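Local coordinates for protein 3-hydroxy-3-methylglutaryl-CoA lyase (Acinetobacter baumannii, PDB 6NDS) that adopts the TIM-barrel fold of the HMGL-like family and binds a zinc ion and coenzyme A, at residues D14-Q19 against E261-M266; A151-C156 against K197-H202; S169-Y174 against I182-T187; L212-H217 against L228-V233. One frame throughout, in Å; residues are numbered along the deposited sequence.

How the interactions relate
All four contacts are buried and apolar, and no hydrogen bond crosses any of them; three set a barrel strand against a helix, interaction 2 a loop against one. Interactions 3 and 4 each join neighbouring elements of a beta-alpha-beta unit, and their strands, 182-186 and 212-216, lie side by side in the sheet. Interaction 1 brings the first strand against a late helix 242 residues away, whereas interaction 2 sets the loop after strand 145-151 against helix 193-203. Chemistry changes with depth: zinc is held by histidines of interaction 4, while salt bridges such as Lys197 to Glu232, between interactions 2 and 4, lie on the outer helix faces.

Interaction 1. Residues D14-Q19 against E261-M266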
# COMPACT_ATOMS: atom_id res chain seq x y z
N ASP A 14 -13.82 -18.64 -5.92
CA ASP A 14 -12.55 -17.94 -5.78
C ASP A 14 -12.55 -16.53 -6.37
O ASP A 14 -11.71 -15.71 -5.97
CB ASP A 14 -11.41 -18.71 -6.47
CG ASP A 14 -11.13 -20.05 -5.84
OD1 ASP A 14 -11.52 -20.30 -4.68
OD2 ASP A 14 -10.48 -20.87 -6.53
N LEU A 15 -13.43 -16.24 -7.32
CA LEU A 15 -13.36 -15.00 -8.09
C LEU A 15 -13.47 -13.78 -7.18
O LEU A 15 -14.39 -13.67 -6.37
CB LEU A 15 -14.50 -14.97 -9.11
CG LEU A 15 -14.66 -13.62 -9.83
CD1 LEU A 15 -13.58 -13.48 -10.87
CD2 LEU A 15 -16.03 -13.48 -10.48
N LEU A 16 -12.52 -12.86 -7.31
CA LEU A 16 -12.65 -11.55 -6.67
C LEU A 16 -13.32 -10.62 -7.67
O LEU A 16 -12.82 -10.41 -8.78
CB LEU A 16 -11.30 -11.01 -6.20
CG LEU A 16 -11.34 -9.72 -5.33
CD1 LEU A 16 -10.15 -9.70 -4.36
CD2 LEU A 16 -11.36 -8.48 -6.18
N VAL A 17 -14.45 -10.04 -7.25
CA VAL A 17 -15.32 -9.26 -8.12
C VAL A 17 -14.94 -7.79 -7.95
O VAL A 17 -15.30 -7.16 -6.96
CB VAL A 17 -16.79 -9.48 -7.77
CG1 VAL A 17 -17.69 -8.66 -8.67
CG2 VAL A 17 -17.14 -10.98 -7.86
N VAL A 18 -14.23 -7.24 -8.95
CA VAL A 18 -13.75 -5.86 -8.89
C VAL A 18 -14.85 -4.93 -9.41
O VAL A 18 -15.36 -5.13 -10.51
CB VAL A 18 -12.47 -5.71 -9.72
CG1 VAL A 18 -11.98 -4.26 -9.67
CG2 VAL A 18 -11.38 -6.65 -9.20
N GLN A 19 -15.21 -3.92 -8.61
CA GLN A 19 -16.28 -2.98 -8.94
C GLN A 19 -15.70 -1.58 -9.02
O GLN A 19 -14.95 -1.16 -8.14
CB GLN A 19 -17.41 -3.08 -7.91
CG GLN A 19 -17.87 -4.54 -7.70
CD GLN A 19 -18.91 -4.76 -6.61
OE1 GLN A 19 -19.73 -5.67 -6.72
NE2 GLN A 19 -18.84 -3.96 -5.54
N GLU A 261 -6.10 -0.76 -10.73
CA GLU A 261 -5.09 -1.57 -11.40
C GLU A 261 -4.09 -2.15 -10.40
O GLU A 261 -3.55 -3.24 -10.63
CB GLU A 261 -4.39 -0.77 -12.50
CG GLU A 261 -3.67 0.48 -12.05
CD GLU A 261 -4.52 1.75 -12.11
OE1 GLU A 261 -5.77 1.68 -12.10
OE2 GLU A 261 -3.92 2.83 -12.13
N ASP A 262 -3.85 -1.48 -9.26
CA ASP A 262 -3.02 -2.09 -8.23
C ASP A 262 -3.73 -3.29 -7.59
O ASP A 262 -3.09 -4.31 -7.30
CB ASP A 262 -2.64 -1.05 -7.16
CG ASP A 262 -1.76 0.09 -7.71
OD1 ASP A 262 -1.40 0.07 -8.91
OD2 ASP A 262 -1.41 1.01 -6.93
N LEU A 263 -5.05 -3.19 -7.38
CA LEU A 263 -5.81 -4.34 -6.87
C LEU A 263 -5.79 -5.51 -7.85
O LEU A 263 -5.54 -6.66 -7.47
CB LEU A 263 -7.25 -3.91 -6.58
CG LEU A 263 -8.26 -5.04 -6.34
CD1 LEU A 263 -7.88 -5.82 -5.09
CD2 LEU A 263 -9.68 -4.46 -6.21
N VAL A 264 -6.05 -5.23 -9.13
CA VAL A 264 -6.08 -6.30 -10.12
C VAL A 264 -4.69 -6.91 -10.28
O VAL A 264 -4.56 -8.12 -10.43
CB VAL A 264 -6.64 -5.79 -11.46
CG1 VAL A 264 -6.58 -6.91 -12.55
CG2 VAL A 264 -8.08 -5.31 -11.28
N ASN A 265 -3.63 -6.10 -10.21
CA ASN A 265 -2.28 -6.67 -10.28
C ASN A 265 -2.02 -7.60 -9.10
O ASN A 265 -1.44 -8.67 -9.26
CB ASN A 265 -1.22 -5.56 -10.33
CG ASN A 265 0.19 -6.12 -10.38
OD1 ASN A 265 0.62 -6.65 -11.41
ND2 ASN A 265 0.91 -6.04 -9.26
N MET A 266 -2.44 -7.19 -7.90
CA MET A 266 -2.28 -8.05 -6.73
C MET A 266 -2.94 -9.41 -6.95
O MET A 266 -2.34 -10.47 -6.70
CB MET A 266 -2.87 -7.37 -5.49
CG MET A 266 -2.75 -8.27 -4.26
SD MET A 266 -3.26 -7.50 -2.71
CE MET A 266 -5.04 -7.57 -2.83
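Val18 and Leu263 meet tip to tip between the first barrel strand and helix 260-270. CG2 of Val18 lies 4.1 Å from Leu263 CD2, and the same methyl meets Val264 CG2 at 4.1 Å, the two valine side chains crossing at about a right angle. One strand methyl is thus shared by two consecutive helix residues. Leu263 can reach it because its CG stands anti to the backbone N (chi1 167°), which carries CD2 out to the strand, where Val18 CG1 also lies 4.2 Å from it.

Packing is looser toward Leu16, whose CD2 approaches Leu263 CD2 only to 4.4 Å; that leucine leans on Tyr231 and Phe238 as well. Farther back along the chain the segment becomes partly exposed at Leu15 and Asp14, which make no contact with the helix. On the strand's other face Gln19 turns away and is held by Arg237, Asp239 and Thr213. The far side of the helix is polar but buried: Glu261 bonds Ser285 and Ser298, and Asp262 takes the backbone N atoms of Gln299 and Leu300.

In this TIM-barrel enzyme the contact joins strand 17-20 to helix 260-270, which follows all eight strands in the chain. Methyl groups alone carry it, with no hydrogen bond between the segments, so the match rests on shape and on the burial of apolar surface.

Interaction 2. Residues A151-C156 against K197-H202. With ACT (acetate ion), chain E.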
# COMPACT_ATOMS: atom_id res chain seq x y z
N ALA A 151 -21.33 3.94 5.58
CA ALA A 151 -20.07 4.67 5.60
C ALA A 151 -19.53 4.77 7.03
O ALA A 151 -20.22 4.46 8.00
CB ALA A 151 -20.24 6.06 4.99
N THR A 152 -18.26 5.18 7.14
CA THR A 152 -17.50 5.22 8.39
C THR A 152 -17.68 3.94 9.21
O THR A 152 -17.77 4.00 10.44
CB THR A 152 -17.82 6.47 9.23
OG1 THR A 152 -19.19 6.46 9.66
CG2 THR A 152 -17.58 7.75 8.42
N THR A 153 -17.71 2.79 8.54
CA THR A 153 -17.89 1.52 9.24
C THR A 153 -16.74 1.25 10.20
O THR A 153 -16.94 0.68 11.29
CB THR A 153 -18.01 0.37 8.23
OG1 THR A 153 -19.33 0.39 7.66
CG2 THR A 153 -17.76 -1.00 8.87
N PHE A 154 -15.53 1.66 9.83
CA PHE A 154 -14.32 1.28 10.54
C PHE A 154 -13.72 2.42 11.37
O PHE A 154 -12.58 2.30 11.84
CB PHE A 154 -13.29 0.74 9.54
CG PHE A 154 -13.81 -0.40 8.69
CD1 PHE A 154 -13.69 -1.71 9.13
CD2 PHE A 154 -14.41 -0.15 7.47
CE1 PHE A 154 -14.18 -2.77 8.35
CE2 PHE A 154 -14.89 -1.20 6.69
CZ PHE A 154 -14.77 -2.51 7.14
N GLY A 155 -14.46 3.50 11.56
CA GLY A 155 -13.99 4.67 12.27
C GLY A 155 -14.40 5.92 11.51
O GLY A 155 -14.72 5.88 10.33
N CYS A 156 -14.40 7.04 12.23
CA CYS A 156 -14.87 8.32 11.73
C CYS A 156 -13.82 9.40 11.95
O CYS A 156 -13.20 9.46 13.03
CB CYS A 156 -16.17 8.71 12.46
SG CYS A 156 -16.74 10.39 12.15
N LYS A 197 -11.10 -8.43 9.58
CA LYS A 197 -11.50 -9.83 9.67
C LYS A 197 -12.66 -10.01 10.64
O LYS A 197 -13.60 -10.77 10.37
CB LYS A 197 -10.31 -10.71 10.05
CG LYS A 197 -9.33 -10.89 8.88
CD LYS A 197 -8.25 -11.91 9.20
CE LYS A 197 -7.30 -12.11 8.01
NZ LYS A 197 -6.39 -13.28 8.25
N ARG A 198 -12.63 -9.30 11.78
CA ARG A 198 -13.68 -9.44 12.77
C ARG A 198 -15.02 -8.95 12.24
O ARG A 198 -16.05 -9.63 12.36
CB ARG A 198 -13.30 -8.69 14.05
CG ARG A 198 -14.39 -8.61 15.09
CD ARG A 198 -13.89 -7.99 16.39
NE ARG A 198 -13.50 -6.59 16.23
CZ ARG A 198 -12.24 -6.15 16.19
NH1 ARG A 198 -11.23 -7.00 16.28
NH2 ARG A 198 -12.00 -4.85 16.06
N ILE A 199 -15.03 -7.76 11.62
CA ILE A 199 -16.29 -7.19 11.15
C ILE A 199 -16.83 -7.98 9.97
O ILE A 199 -18.03 -8.29 9.91
CB ILE A 199 -16.11 -5.70 10.80
CG1 ILE A 199 -15.92 -4.86 12.08
CG2 ILE A 199 -17.31 -5.19 10.01
CD1 ILE A 199 -15.62 -3.37 11.84
N VAL A 200 -15.96 -8.33 9.01
CA VAL A 200 -16.43 -9.05 7.83
C VAL A 200 -16.93 -10.44 8.21
O VAL A 200 -17.95 -10.90 7.68
CB VAL A 200 -15.33 -9.11 6.76
CG1 VAL A 200 -15.72 -10.09 5.66
CG2 VAL A 200 -15.07 -7.72 6.18
N SER A 201 -16.21 -11.15 9.09
CA SER A 201 -16.69 -12.45 9.53
C SER A 201 -18.08 -12.34 10.11
O SER A 201 -18.95 -13.19 9.84
CB SER A 201 -15.73 -13.06 10.56
OG SER A 201 -14.46 -13.31 9.98
N HIS A 202 -18.33 -11.31 10.91
CA HIS A 202 -19.64 -11.20 11.55
C HIS A 202 -20.72 -10.86 10.53
O HIS A 202 -21.81 -11.45 10.55
CB HIS A 202 -19.61 -10.17 12.67
CG HIS A 202 -20.92 -10.03 13.39
ND1 HIS A 202 -21.32 -10.90 14.39
CD2 HIS A 202 -21.93 -9.14 13.24
CE1 HIS A 202 -22.51 -10.54 14.83
NE2 HIS A 202 -22.90 -9.48 14.15
C ACT E . -8.23 -4.65 16.49
O ACT E . -8.85 -3.66 15.98
OXT ACT E . -8.68 -5.57 17.23
CH3 ACT E . -6.71 -4.75 16.16
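Two side-chain torsions bring Phe154 and Ile199 together: each carries its first branch, CG of Phe154 (chi1 -55°) and CG1 of Ile199 (chi1 -71°), opposite its own carbonyl carbon. Ile199 is then extended through chi2 of 175°, so its CD1 methyl reaches out from the helix to the ring. It lies 3.7 Å from Phe154 CD1 and 3.8 Å from CE1, meeting the ring obliquely. Thr153 adds a more distant apolar contact, its CG2 being 4.4 Å from Ile199 CD1. The same threonine methyl sits over the centre of the Phe154 ring, 3.6 Å above its plane, and so holds the ring from one face.

The polar ends have other tasks. Thr153 OG1 bonds the O of Val150, while Phe154 O accepts from Gln195 NE2. On the outer side of helix 193-203, the guanidinium of Arg198 presents its edge to an acetate ion, probably from the crystallisation liquor: NH1 donates to OXT at 3.1 Å, and a weak bond runs from NH2 to O. Arg198 NH2 also forms a salt bridge with Glu164.

The phenylalanine belongs to a type I beta turn from Thr152 to Gly155, in the loop leaving strand 145-151 of the TIM barrel. Phe154 also packs on Asp186 and Leu214, and Ile199 on Leu184, which places the contact between helix 193-203 and strands 182-186 and 212-216.

Interaction 3. Residues S169-Y174 against I182-T187; sequences SLVEHY and ITLADT
Ile182 is the main bump of this contact, and it fits between Val171 and Tyr174, which lie one helical turn apart on helix 164-176. Its CD1 methyl pushes up against the root of the tyrosine, 3.6 Å from Tyr174 CB and 3.9 Å from CD2, and meets the ring obliquely. The CG2 branch goes the other way, to Val171 CG2 at 4.0 Å. With CG1 opposite the carbonyl carbon (chi1 -59°) and chi2 at -61°, the isoleucine is folded so that CD1 reaches the tyrosine while CG2 and CG1 stay against the valine.

Helix and strand run nearly antiparallel, at 157°, with their axes 10.0 Å apart at closest approach. They are successive elements of the beta-alpha-beta unit formed by strand 145-151, helix 164-176 and strand 182-186, in which the helix packs on the outside of the TIM barrel.

Val171 in turn is a bump for the strand. Its CG2 fits between the two outward-facing residues Ile182 and Leu184, touching CD2 of the latter at 4.1 Å; valine and leucine cross at about a right angle. Leu184 carries the surface on to Ile199 and Val203 of helix 193-203. Beyond the isoleucine, the tyrosine ring reaches toward strand 145-151, packs on Val150 and ends in a hydrogen bond from its OH group to Thr149 O, while Phe130 meets it from the neighbouring helix 126-140.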
# COMPACT_ATOMS: atom_id res chain seq x y z
N SER A 169 -26.32 -3.03 13.59
CA SER A 169 -27.71 -2.59 13.68
C SER A 169 -28.16 -1.91 12.40
O SER A 169 -29.30 -2.09 11.96
CB SER A 169 -27.87 -1.66 14.88
OG SER A 169 -29.18 -1.13 14.94
N LEU A 170 -27.28 -1.11 11.79
CA LEU A 170 -27.62 -0.45 10.54
C LEU A 170 -27.74 -1.45 9.40
O LEU A 170 -28.65 -1.35 8.57
CB LEU A 170 -26.57 0.62 10.22
CG LEU A 170 -26.49 1.75 11.25
CD1 LEU A 170 -25.22 2.58 11.04
CD2 LEU A 170 -27.72 2.63 11.20
N VAL A 171 -26.83 -2.42 9.33
CA VAL A 171 -26.96 -3.49 8.35
C VAL A 171 -28.30 -4.21 8.51
O VAL A 171 -29.02 -4.45 7.54
CB VAL A 171 -25.79 -4.48 8.46
CG1 VAL A 171 -26.07 -5.70 7.58
CG2 VAL A 171 -24.48 -3.81 8.04
N GLU A 172 -28.66 -4.54 9.76
CA GLU A 172 -29.93 -5.22 9.99
C GLU A 172 -31.12 -4.37 9.56
O GLU A 172 -32.12 -4.90 9.07
CB GLU A 172 -30.05 -5.61 11.47
CG GLU A 172 -29.12 -6.72 11.90
CD GLU A 172 -29.23 -7.05 13.37
OE1 GLU A 172 -29.14 -8.24 13.72
OE2 GLU A 172 -29.41 -6.11 14.18
N HIS A 173 -31.02 -3.05 9.73
CA HIS A 173 -32.11 -2.18 9.30
C HIS A 173 -32.26 -2.20 7.78
O HIS A 173 -33.38 -2.22 7.26
CB HIS A 173 -31.86 -0.75 9.80
CG HIS A 173 -33.08 0.11 9.81
ND1 HIS A 173 -34.23 -0.19 9.10
CD2 HIS A 173 -33.34 1.28 10.45
CE1 HIS A 173 -35.13 0.75 9.30
NE2 HIS A 173 -34.62 1.66 10.12
N TYR A 174 -31.14 -2.19 7.05
CA TYR A 174 -31.20 -2.38 5.60
C TYR A 174 -31.91 -3.69 5.25
O TYR A 174 -32.78 -3.72 4.37
CB TYR A 174 -29.80 -2.35 5.01
CG TYR A 174 -29.25 -0.98 4.67
CD1 TYR A 174 -29.98 -0.08 3.89
CD2 TYR A 174 -27.98 -0.61 5.09
CE1 TYR A 174 -29.45 1.16 3.56
CE2 TYR A 174 -27.45 0.62 4.76
CZ TYR A 174 -28.19 1.51 4.00
OH TYR A 174 -27.63 2.73 3.67
N ILE A 182 -25.15 -5.14 0.62
CA ILE A 182 -24.62 -4.22 1.62
C ILE A 182 -23.19 -3.86 1.26
O ILE A 182 -22.39 -4.74 0.91
CB ILE A 182 -24.67 -4.86 3.03
CG1 ILE A 182 -26.10 -5.24 3.43
CG2 ILE A 182 -24.02 -3.95 4.06
CD1 ILE A 182 -27.05 -4.07 3.49
N THR A 183 -22.85 -2.58 1.37
CA THR A 183 -21.46 -2.14 1.29
C THR A 183 -21.01 -1.62 2.65
O THR A 183 -21.69 -0.78 3.25
CB THR A 183 -21.28 -1.03 0.25
OG1 THR A 183 -21.60 -1.55 -1.06
CG2 THR A 183 -19.83 -0.47 0.25
N LEU A 184 -19.86 -2.10 3.11
CA LEU A 184 -19.19 -1.52 4.27
C LEU A 184 -18.05 -0.66 3.76
O LEU A 184 -17.13 -1.17 3.11
CB LEU A 184 -18.67 -2.60 5.22
CG LEU A 184 -19.72 -3.59 5.69
CD1 LEU A 184 -19.06 -4.64 6.59
CD2 LEU A 184 -20.85 -2.86 6.43
N ALA A 185 -18.08 0.63 4.09
CA ALA A 185 -17.11 1.57 3.54
C ALA A 185 -16.20 2.11 4.63
O ALA A 185 -16.67 2.56 5.68
CB ALA A 185 -17.84 2.72 2.82
N ASP A 186 -14.89 2.10 4.35
CA ASP A 186 -13.85 2.73 5.18
C ASP A 186 -13.53 4.10 4.59
O ASP A 186 -12.54 4.31 3.88
CB ASP A 186 -12.61 1.85 5.24
CG ASP A 186 -11.55 2.40 6.15
OD1 ASP A 186 -11.88 3.28 6.96
OD2 ASP A 186 -10.39 1.95 6.05
N THR A 187 -14.38 5.07 4.95
CA THR A 187 -14.44 6.36 4.27
C THR A 187 -13.12 7.14 4.34
O THR A 187 -12.73 7.78 3.36
CB THR A 187 -15.57 7.18 4.87
OG1 THR A 187 -16.76 6.39 4.86
CG2 THR A 187 -15.79 8.48 4.09

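Interaction 4. Residues L212-H217 against L228-V233. With ZN (zinc ion), chain H; ACT (acetate ion), chain D.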
# COMPACT_ATOMS: atom_id res chain seq x y z
N LEU A 212 -22.14 -8.93 -0.11
CA LEU A 212 -21.32 -7.98 0.63
C LEU A 212 -20.27 -7.33 -0.26
O LEU A 212 -19.47 -8.04 -0.89
CB LEU A 212 -20.60 -8.67 1.79
CG LEU A 212 -19.59 -7.84 2.58
CD1 LEU A 212 -20.30 -6.71 3.29
CD2 LEU A 212 -18.84 -8.73 3.61
N THR A 213 -20.23 -5.99 -0.27
CA THR A 213 -19.14 -5.23 -0.87
C THR A 213 -18.31 -4.56 0.22
O THR A 213 -18.85 -4.02 1.19
CB THR A 213 -19.66 -4.13 -1.83
OG1 THR A 213 -20.38 -4.73 -2.92
CG2 THR A 213 -18.49 -3.30 -2.41
N LEU A 214 -16.98 -4.60 0.06
CA LEU A 214 -16.08 -3.82 0.89
C LEU A 214 -15.53 -2.66 0.06
O LEU A 214 -15.09 -2.86 -1.08
CB LEU A 214 -14.91 -4.66 1.41
CG LEU A 214 -15.10 -5.51 2.68
CD1 LEU A 214 -15.61 -4.66 3.83
CD2 LEU A 214 -16.01 -6.68 2.41
N HIS A 215 -15.53 -1.47 0.65
CA HIS A 215 -15.13 -0.23 -0.03
C HIS A 215 -14.04 0.44 0.81
O HIS A 215 -14.34 1.18 1.75
CB HIS A 215 -16.38 0.63 -0.19
CG HIS A 215 -16.16 1.98 -0.80
ND1 HIS A 215 -16.66 2.32 -2.04
CD2 HIS A 215 -15.58 3.11 -0.30
CE1 HIS A 215 -16.37 3.59 -2.29
NE2 HIS A 215 -15.71 4.09 -1.26
N PHE A 216 -12.77 0.17 0.50
CA PHE A 216 -11.65 0.68 1.29
C PHE A 216 -11.01 1.90 0.63
O PHE A 216 -10.80 1.94 -0.58
CB PHE A 216 -10.58 -0.40 1.49
CG PHE A 216 -11.02 -1.55 2.34
CD1 PHE A 216 -11.28 -1.38 3.70
CD2 PHE A 216 -11.11 -2.83 1.81
CE1 PHE A 216 -11.68 -2.46 4.50
CE2 PHE A 216 -11.49 -3.92 2.61
CZ PHE A 216 -11.77 -3.73 3.95
N HIS A 217 -10.69 2.90 1.44
CA HIS A 217 -9.80 3.96 1.00
C HIS A 217 -8.39 3.68 1.55
O HIS A 217 -8.22 2.93 2.52
CB HIS A 217 -10.33 5.34 1.43
CG HIS A 217 -11.54 5.79 0.65
ND1 HIS A 217 -11.47 6.74 -0.34
CD2 HIS A 217 -12.85 5.43 0.73
CE1 HIS A 217 -12.67 6.95 -0.85
NE2 HIS A 217 -13.53 6.15 -0.23
N LEU A 228 -7.01 -8.06 1.16
CA LEU A 228 -6.59 -9.45 1.28
C LEU A 228 -7.08 -10.06 2.59
O LEU A 228 -7.49 -11.24 2.62
CB LEU A 228 -5.06 -9.55 1.16
CG LEU A 228 -4.49 -10.94 0.84
CD1 LEU A 228 -5.12 -11.50 -0.42
CD2 LEU A 228 -2.97 -10.87 0.70
N ALA A 229 -7.08 -9.29 3.68
CA ALA A 229 -7.61 -9.80 4.94
C ALA A 229 -9.09 -10.13 4.83
O ALA A 229 -9.54 -11.16 5.34
CB ALA A 229 -7.38 -8.79 6.07
N ALA A 230 -9.87 -9.26 4.18
CA ALA A 230 -11.30 -9.54 3.97
C ALA A 230 -11.49 -10.77 3.08
O ALA A 230 -12.36 -11.61 3.34
CB ALA A 230 -11.99 -8.32 3.35
N TYR A 231 -10.69 -10.88 2.01
CA TYR A 231 -10.77 -12.05 1.14
C TYR A 231 -10.50 -13.34 1.90
O TYR A 231 -11.16 -14.37 1.68
CB TYR A 231 -9.78 -11.90 -0.02
CG TYR A 231 -9.86 -13.00 -1.06
CD1 TYR A 231 -10.69 -12.89 -2.16
CD2 TYR A 231 -9.11 -14.16 -0.92
CE1 TYR A 231 -10.76 -13.90 -3.11
CE2 TYR A 231 -9.18 -15.17 -1.85
CZ TYR A 231 -10.01 -15.04 -2.94
OH TYR A 231 -10.07 -16.06 -3.87
N GLU A 232 -9.52 -13.31 2.82
CA GLU A 232 -9.15 -14.50 3.58
C GLU A 232 -10.29 -15.02 4.46
O GLU A 232 -10.30 -16.22 4.77
CB GLU A 232 -7.89 -14.21 4.41
CG GLU A 232 -6.62 -14.05 3.54
CD GLU A 232 -5.39 -13.57 4.30
OE1 GLU A 232 -5.51 -13.15 5.48
OE2 GLU A 232 -4.28 -13.61 3.71
N VAL A 233 -11.25 -14.18 4.85
CA VAL A 233 -12.39 -14.63 5.63
C VAL A 233 -13.67 -14.72 4.80
O VAL A 233 -14.76 -14.88 5.36
CB VAL A 233 -12.60 -13.76 6.89
CG1 VAL A 233 -11.41 -13.90 7.84
CG2 VAL A 233 -12.84 -12.30 6.53
ZN ZN H . -15.64 6.22 -0.84
C ACT D . -6.90 -18.37 -4.83
O ACT D . -7.94 -18.13 -4.15
OXT ACT D . -5.69 -18.19 -4.51
CH3 ACT D . -7.13 -18.98 -6.25
O HOH W 1 -15.60 8.42 -0.59
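Leu214 and Phe216 of strand 212-216 both rest on the single CB methyl of Ala230 in helix 223-232. Early in the strand, Thr213 is turned from the helix and bonded through OG1 to Gln19. Leu214 follows, facing the helix, and its CG approaches Ala230 CB to 4.2 Å. It also packs on Leu184 and Phe238, the latter of which touches Ala230 too.

His215 points to the barrel interior, where its NE2 binds the zinc ion at 2.2 Å; its ND1 is bonded to Asp239 OD2, a second-shell contact that would fix the ring's rotation. The strand and helix here, with strand 237-240, make one beta-alpha-beta unit of the TIM barrel; Leu214 and Phe216 face the helix, while His215 between them binds the metal.

Phe216 returns to the helix side, presenting its ring edge to Ala230 CB, 4.5 Å from CE2, a looser contact than that of the leucine. His217, just past the phenylalanine, again reaches the zinc ion through NE2, at 2.2 Å, while its ND1 meets Ser255 O. Asp25 and a water 2.2 Å from the metal are further ligands. Next to Ala230 and about a quarter turn round the helix, Tyr231 turns outward; its OH lies close to both Asp14 O and O of an acetate ion (3.0 Å from the latter), probably from the crystallisation liquor, and Arg236 makes a cation-pi contact with its ring.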